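Local coordinates for protein caspase Nc subunit 1 (Drosophila melanogaster, PDB 2FP3) that acts as an initiator caspase of fly apoptosis, a cysteine protease in the activation cascade of the caspases that execute cell death, and is held in check by Diap1, at residues C236-P241 with S253-K258; C260-D265 with E273-K278. The protein carries 2 engineered substitutions. All coordinates share one frame; numbering follows the deposited sequence.

Contact 1: residues C236-P241 with S253-K258; sequences CYANTP and SWYIQK
In the small-subunit part of the caspase fold, the end of strand 233-237 of the central sheet and the loop after it are packed by helix 251-266, whose Tyr-255 is the one residue of 253-258 to touch the strand end. CG of Tyr-255 stands anti to the backbone N (chi1 171°), which sends the ring out from the helix and across the strand end. One face of the ring lies against the backbone, with Ala-238 CA and the carbonyl carbon of Tyr-237 over it. Tyr-237 O comes 3.5 Å from CE1 of Tyr-255, a close van der Waals approach rather than a hydrogen bond. At the root of the ring, Ala-238 CB sits 3.7 Å from Tyr-255 CB and equally near CG; a single methyl suits this place because the two backbones are close, the CA atoms of Ala-238 and Tyr-255 being 6.0 Å apart. Tyr-237 points away from the helix; its side chain comes within about 4 Å (nearest atoms) of that of Ala-184, an engineered residue at what is taken to be the catalytic cysteine position, and its hydroxyl is hydrogen-bonded to Asp-299 and Lys-161. Cys-236, by contrast, points at the helix and is small enough to fit at the hydroxyl end of Tyr-255, beside Leu-276 and Met-180. Here the tyrosine is met by carbon rather than sulfur: Cys-236 CB lies 3.4 Å from Tyr-255 OH.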
loop_
_atom_site.group_PDB
_atom_site.type_symbol
_atom_site.label_atom_id
_atom_site.label_comp_id
_atom_site.label_asym_id
_atom_site.label_seq_id
_atom_site.Cartn_x
_atom_site.Cartn_y
_atom_site.Cartn_z
ATOM N N CYS A 236 3.140 -5.807 -1.746
ATOM C CA CYS A 236 2.017 -6.591 -1.251
ATOM C C CYS A 236 0.958 -6.842 -2.310
ATOM O O CYS A 236 0.629 -5.953 -3.099
ATOM C CB CYS A 236 1.412 -5.872 -0.047
ATOM S SG CYS A 236 2.690 -5.312 1.105
ATOM N N TYR A 237 0.433 -8.060 -2.317
ATOM C CA TYR A 237 -0.580 -8.470 -3.279
ATOM C C TYR A 237 -1.733 -9.149 -2.553
ATOM O O TYR A 237 -1.600 -9.552 -1.404
ATOM C CB TYR A 237 -0.013 -9.501 -4.253
ATOM C CG TYR A 237 1.372 -9.233 -4.787
ATOM C CD1 TYR A 237 1.570 -8.329 -5.824
ATOM C CD2 TYR A 237 2.477 -9.925 -4.287
ATOM C CE1 TYR A 237 2.835 -8.119 -6.363
ATOM C CE2 TYR A 237 3.748 -9.722 -4.813
ATOM C CZ TYR A 237 3.922 -8.814 -5.857
ATOM O OH TYR A 237 5.168 -8.598 -6.410
ATOM N N ALA A 238 -2.860 -9.284 -3.244
ATOM C CA ALA A 238 -4.029 -9.970 -2.701
ATOM C C ALA A 238 -4.150 -11.213 -3.583
ATOM O O ALA A 238 -5.168 -11.441 -4.236
ATOM C CB ALA A 238 -5.268 -9.100 -2.832
ATOM N N ASN A 239 -3.079 -12.002 -3.588
ATOM C CA ASN A 239 -2.956 -13.214 -4.392
ATOM C C ASN A 239 -4.147 -14.169 -4.403
ATOM O O ASN A 239 -4.264 -15.058 -3.558
ATOM C CB ASN A 239 -1.697 -13.968 -3.968
ATOM C CG ASN A 239 -1.078 -14.746 -5.103
ATOM O OD1 ASN A 239 -0.786 -14.192 -6.164
ATOM N ND2 ASN A 239 -0.863 -16.034 -4.885
ATOM N N THR A 240 -5.018 -13.974 -5.386
ATOM C CA THR A 240 -6.205 -14.796 -5.585
ATOM C C THR A 240 -6.722 -14.548 -7.004
ATOM O O THR A 240 -6.977 -13.407 -7.397
ATOM C CB THR A 240 -7.307 -14.474 -4.553
ATOM O OG1 THR A 240 -6.974 -15.090 -3.302
ATOM C CG2 THR A 240 -8.660 -14.992 -5.024
ATOM N N PRO A 241 -6.906 -15.631 -7.778
ATOM C CA PRO A 241 -7.376 -15.661 -9.164
ATOM C C PRO A 241 -8.848 -15.698 -8.923
ATOM O O PRO A 241 -9.547 -16.572 -9.514
ATOM C CB PRO A 241 -6.976 -17.049 -9.598
ATOM C CG PRO A 241 -7.645 -17.865 -8.396
ATOM C CD PRO A 241 -7.216 -16.943 -7.150
ATOM N N SER A 253 -10.604 -5.898 -2.313
ATOM C CA SER A 253 -11.369 -5.058 -1.399
ATOM C C SER A 253 -11.441 -5.722 -0.031
ATOM O O SER A 253 -11.396 -5.049 0.998
ATOM C CB SER A 253 -12.787 -4.832 -1.942
ATOM O OG SER A 253 -12.764 -4.146 -3.186
ATOM N N TRP A 254 -11.550 -7.048 -0.027
ATOM C CA TRP A 254 -11.616 -7.812 1.213
ATOM C C TRP A 254 -10.232 -7.797 1.861
ATOM O O TRP A 254 -10.100 -7.715 3.083
ATOM C CB TRP A 254 -12.054 -9.248 0.918
ATOM C CG TRP A 254 -12.532 -9.971 2.128
ATOM C CD1 TRP A 254 -12.019 -11.120 2.650
ATOM C CD2 TRP A 254 -13.619 -9.589 2.982
ATOM N NE1 TRP A 254 -12.718 -11.482 3.779
ATOM C CE2 TRP A 254 -13.707 -10.561 4.004
ATOM C CE3 TRP A 254 -14.528 -8.523 2.983
ATOM C CZ2 TRP A 254 -14.667 -10.496 5.021
ATOM C CZ3 TRP A 254 -15.484 -8.459 3.995
ATOM C CH2 TRP A 254 -15.545 -9.441 4.998
ATOM N N TYR A 255 -9.203 -7.882 1.023
ATOM C CA TYR A 255 -7.820 -7.832 1.477
ATOM C C TYR A 255 -7.606 -6.479 2.160
ATOM O O TYR A 255 -7.124 -6.404 3.294
ATOM C CB TYR A 255 -6.877 -7.944 0.280
ATOM C CG TYR A 255 -5.432 -7.697 0.631
ATOM C CD1 TYR A 255 -4.630 -8.724 1.124
ATOM C CD2 TYR A 255 -4.862 -6.434 0.474
ATOM C CE1 TYR A 255 -3.296 -8.506 1.444
ATOM C CE2 TYR A 255 -3.524 -6.204 0.796
ATOM C CZ TYR A 255 -2.746 -7.248 1.276
ATOM O OH TYR A 255 -1.409 -7.052 1.547
ATOM N N ILE A 256 -7.971 -5.412 1.454
ATOM C CA ILE A 256 -7.838 -4.055 1.971
ATOM C C ILE A 256 -8.594 -3.837 3.273
ATOM O O ILE A 256 -8.056 -3.259 4.223
ATOM C CB ILE A 256 -8.334 -3.020 0.951
ATOM C CG1 ILE A 256 -7.326 -2.893 -0.181
ATOM C CG2 ILE A 256 -8.517 -1.669 1.620
ATOM C CD1 ILE A 256 -7.798 -1.997 -1.288
ATOM N N GLN A 257 -9.843 -4.287 3.322
ATOM C CA GLN A 257 -10.634 -4.108 4.530
ATOM C C GLN A 257 -10.011 -4.829 5.714
ATOM O O GLN A 257 -9.860 -4.253 6.796
ATOM C CB GLN A 257 -12.068 -4.598 4.309
ATOM C CG GLN A 257 -12.825 -3.790 3.261
ATOM C CD GLN A 257 -12.855 -2.302 3.577
ATOM O OE1 GLN A 257 -12.552 -1.467 2.721
ATOM N NE2 GLN A 257 -13.225 -1.965 4.809
ATOM N N LYS A 258 -9.636 -6.087 5.502
ATOM C CA LYS A 258 -9.035 -6.890 6.554
ATOM C C LYS A 258 -7.724 -6.246 6.991
ATOM O O LYS A 258 -7.363 -6.261 8.175
ATOM C CB LYS A 258 -8.783 -8.310 6.047
ATOM C CG LYS A 258 -8.692 -9.330 7.162
ATOM C CD LYS A 258 -9.990 -9.380 7.965
ATOM C CE LYS A 258 -9.843 -10.253 9.205
ATOM N NZ LYS A 258 -11.092 -10.345 10.011
#

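Contact 2: residues C260-D265 with E273-K278; sequences CQVMAD and EDILKK
Val-262 lays its CG1 methyl against the CG2 branch of Ile-275, 3.7 Å away, and the two side chains run antiparallel, side by side. In each residue the touching methyl is the one anti to the backbone N, at chi1 177° for Val-262. A second partner of Ile-275 is Met-263, whose chain runs nearly perpendicular to that of the isoleucine. Its thioether touches both branches, with SD 3.7 Å from Ile-275 CD1 and 3.8 Å from Ile-275 CG2. Bends at chi2 and chi3 fold the methionine, an unbranched and flexible side chain that can follow the shape of its surroundings, which also include Leu-92 and Phe-309. The same CG1 methyl of Val-262 also meets Lys-278, 3.8 Å from its CB. Lysine suits this exposed margin: its first methylene adds to the apolar surface, whereas the chain then leads away and its ammonium forms a salt bridge with Glu-281 on its own helix. Beta-branched Val-262 and Ile-275 are compact and rigid near the backbone, and their CA atoms are 6.6 Å apart. The axes of the segments 260-265 and 273-278 approach to 9.5 Å, with 136° between their N-to-C directions, an oblique antiparallel pairing that makes an apolar helix-helix interface between two consecutive helices of the caspase small-subunit region.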
loop_
_atom_site.group_PDB
_atom_site.type_symbol
_atom_site.label_atom_id
_atom_site.label_comp_id
_atom_site.label_asym_id
_atom_site.label_seq_id
_atom_site.Cartn_x
_atom_site.Cartn_y
_atom_site.Cartn_z
ATOM N N CYS A 260 -6.917 -2.977 6.916
ATOM C CA CYS A 260 -7.206 -1.821 7.744
ATOM C C CYS A 260 -7.696 -2.256 9.112
ATOM O O CYS A 260 -7.376 -1.617 10.119
ATOM C CB CYS A 260 -8.248 -0.933 7.075
ATOM S SG CYS A 260 -7.666 -0.148 5.554
ATOM N N GLN A 261 -8.468 -3.340 9.161
ATOM C CA GLN A 261 -8.963 -3.820 10.447
ATOM C C GLN A 261 -7.786 -4.247 11.309
ATOM O O GLN A 261 -7.664 -3.811 12.458
ATOM C CB GLN A 261 -9.930 -5.000 10.269
ATOM C CG GLN A 261 -11.114 -4.702 9.357
ATOM C CD GLN A 261 -12.154 -5.819 9.334
ATOM O OE1 GLN A 261 -11.817 -7.002 9.224
ATOM N NE2 GLN A 261 -13.428 -5.440 9.422
ATOM N N VAL A 262 -6.922 -5.094 10.747
ATOM C CA VAL A 262 -5.739 -5.600 11.451
ATOM C C VAL A 262 -4.794 -4.461 11.829
ATOM O O VAL A 262 -4.184 -4.473 12.898
ATOM C CB VAL A 262 -4.962 -6.621 10.581
ATOM C CG1 VAL A 262 -3.684 -7.070 11.304
ATOM C CG2 VAL A 262 -5.858 -7.818 10.262
ATOM N N MET A 263 -4.656 -3.486 10.936
ATOM C CA MET A 263 -3.807 -2.341 11.212
ATOM C C MET A 263 -4.404 -1.588 12.406
ATOM O O MET A 263 -3.697 -1.262 13.355
ATOM C CB MET A 263 -3.746 -1.421 9.985
ATOM C CG MET A 263 -2.797 -1.879 8.890
ATOM S SD MET A 263 -1.062 -1.685 9.387
ATOM C CE MET A 263 -0.819 0.052 8.991
ATOM N N ALA A 264 -5.710 -1.337 12.359
ATOM C CA ALA A 264 -6.400 -0.620 13.425
ATOM C C ALA A 264 -6.217 -1.250 14.800
ATOM O O ALA A 264 -6.038 -0.541 15.790
ATOM C CB ALA A 264 -7.880 -0.520 13.108
ATOM N N ASP A 265 -6.256 -2.579 14.865
ATOM C CA ASP A 265 -6.115 -3.262 16.145
ATOM C C ASP A 265 -4.689 -3.594 16.562
ATOM O O ASP A 265 -4.413 -3.731 17.755
ATOM C CB ASP A 265 -6.958 -4.543 16.154
ATOM C CG ASP A 265 -8.450 -4.273 15.906
ATOM O OD1 ASP A 265 -9.010 -3.350 16.545
ATOM O OD2 ASP A 265 -9.065 -4.988 15.082
ATOM N N GLU A 273 5.321 -6.583 8.778
ATOM C CA GLU A 273 5.344 -7.943 8.265
ATOM C C GLU A 273 4.466 -8.907 9.050
ATOM O O GLU A 273 3.896 -9.838 8.466
ATOM C CB GLU A 273 6.772 -8.467 8.161
ATOM C CG GLU A 273 7.495 -7.879 6.969
ATOM C CD GLU A 273 8.792 -8.584 6.654
ATOM O OE1 GLU A 273 8.747 -9.718 6.136
ATOM O OE2 GLU A 273 9.858 -8.002 6.918
ATOM N N ASP A 274 4.341 -8.682 10.357
ATOM C CA ASP A 274 3.480 -9.532 11.177
ATOM C C ASP A 274 2.034 -9.235 10.790
ATOM O O ASP A 274 1.205 -10.134 10.644
ATOM C CB ASP A 274 3.684 -9.232 12.663
ATOM C CG ASP A 274 4.700 -10.145 13.310
ATOM O OD1 ASP A 274 5.561 -10.696 12.596
ATOM O OD2 ASP A 274 4.643 -10.305 14.543
ATOM N N ILE A 275 1.746 -7.952 10.614
ATOM C CA ILE A 275 0.417 -7.516 10.241
ATOM C C ILE A 275 0.009 -8.085 8.882
ATOM O O ILE A 275 -1.131 -8.499 8.708
ATOM C CB ILE A 275 0.353 -5.972 10.240
ATOM C CG1 ILE A 275 0.291 -5.482 11.696
ATOM C CG2 ILE A 275 -0.847 -5.486 9.435
ATOM C CD1 ILE A 275 0.412 -3.972 11.867
ATOM N N LEU A 276 0.944 -8.111 7.929
ATOM C CA LEU A 276 0.665 -8.646 6.593
ATOM C C LEU A 276 0.383 -10.141 6.674
ATOM O O LEU A 276 -0.480 -10.639 5.969
ATOM C CB LEU A 276 1.838 -8.388 5.630
ATOM C CG LEU A 276 2.076 -6.936 5.202
ATOM C CD1 LEU A 276 3.303 -6.841 4.325
ATOM C CD2 LEU A 276 0.866 -6.408 4.458
ATOM N N LYS A 277 1.114 -10.865 7.517
ATOM C CA LYS A 277 0.855 -12.294 7.662
ATOM C C LYS A 277 -0.529 -12.459 8.288
ATOM O O LYS A 277 -1.295 -13.323 7.869
ATOM C CB LYS A 277 1.895 -12.971 8.550
ATOM C CG LYS A 277 3.275 -13.131 7.925
ATOM C CD LYS A 277 4.228 -13.683 8.977
ATOM C CE LYS A 277 5.678 -13.403 8.660
ATOM N NZ LYS A 277 6.006 -11.975 8.622
ATOM N N LYS A 278 -0.848 -11.619 9.275
ATOM C CA LYS A 278 -2.158 -11.664 9.931
ATOM C C LYS A 278 -3.232 -11.349 8.902
ATOM O O LYS A 278 -4.277 -11.984 8.869
ATOM C CB LYS A 278 -2.250 -10.633 11.060
ATOM C CG LYS A 278 -2.674 -11.199 12.414
ATOM C CD LYS A 278 -4.055 -11.835 12.381
ATOM C CE LYS A 278 -4.364 -12.520 13.709
ATOM N NZ LYS A 278 -5.579 -13.377 13.643
#

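Helix 251-266 serves both contacts: its earlier part packs on a strand end in contact 1, and its later part on helix 272-284 in contact 2. Both are largely buried and rely on van der Waals packing, but contact 1 sets an aromatic face against a polypeptide backbone close to Ala-184, the inferred catalytic position, whereas contact 2 joins aliphatic side chains away from the annotated sites and reaches the surface at a lysine. Leu-276 bridges them from the middle of 273-278, its CD1 lying 3.6 Å from Cys-236 SG and its CD2 3.8 Å from Tyr-255 OH. Through Leu-276 the strand end and both helices meet in one buried, mostly apolar region.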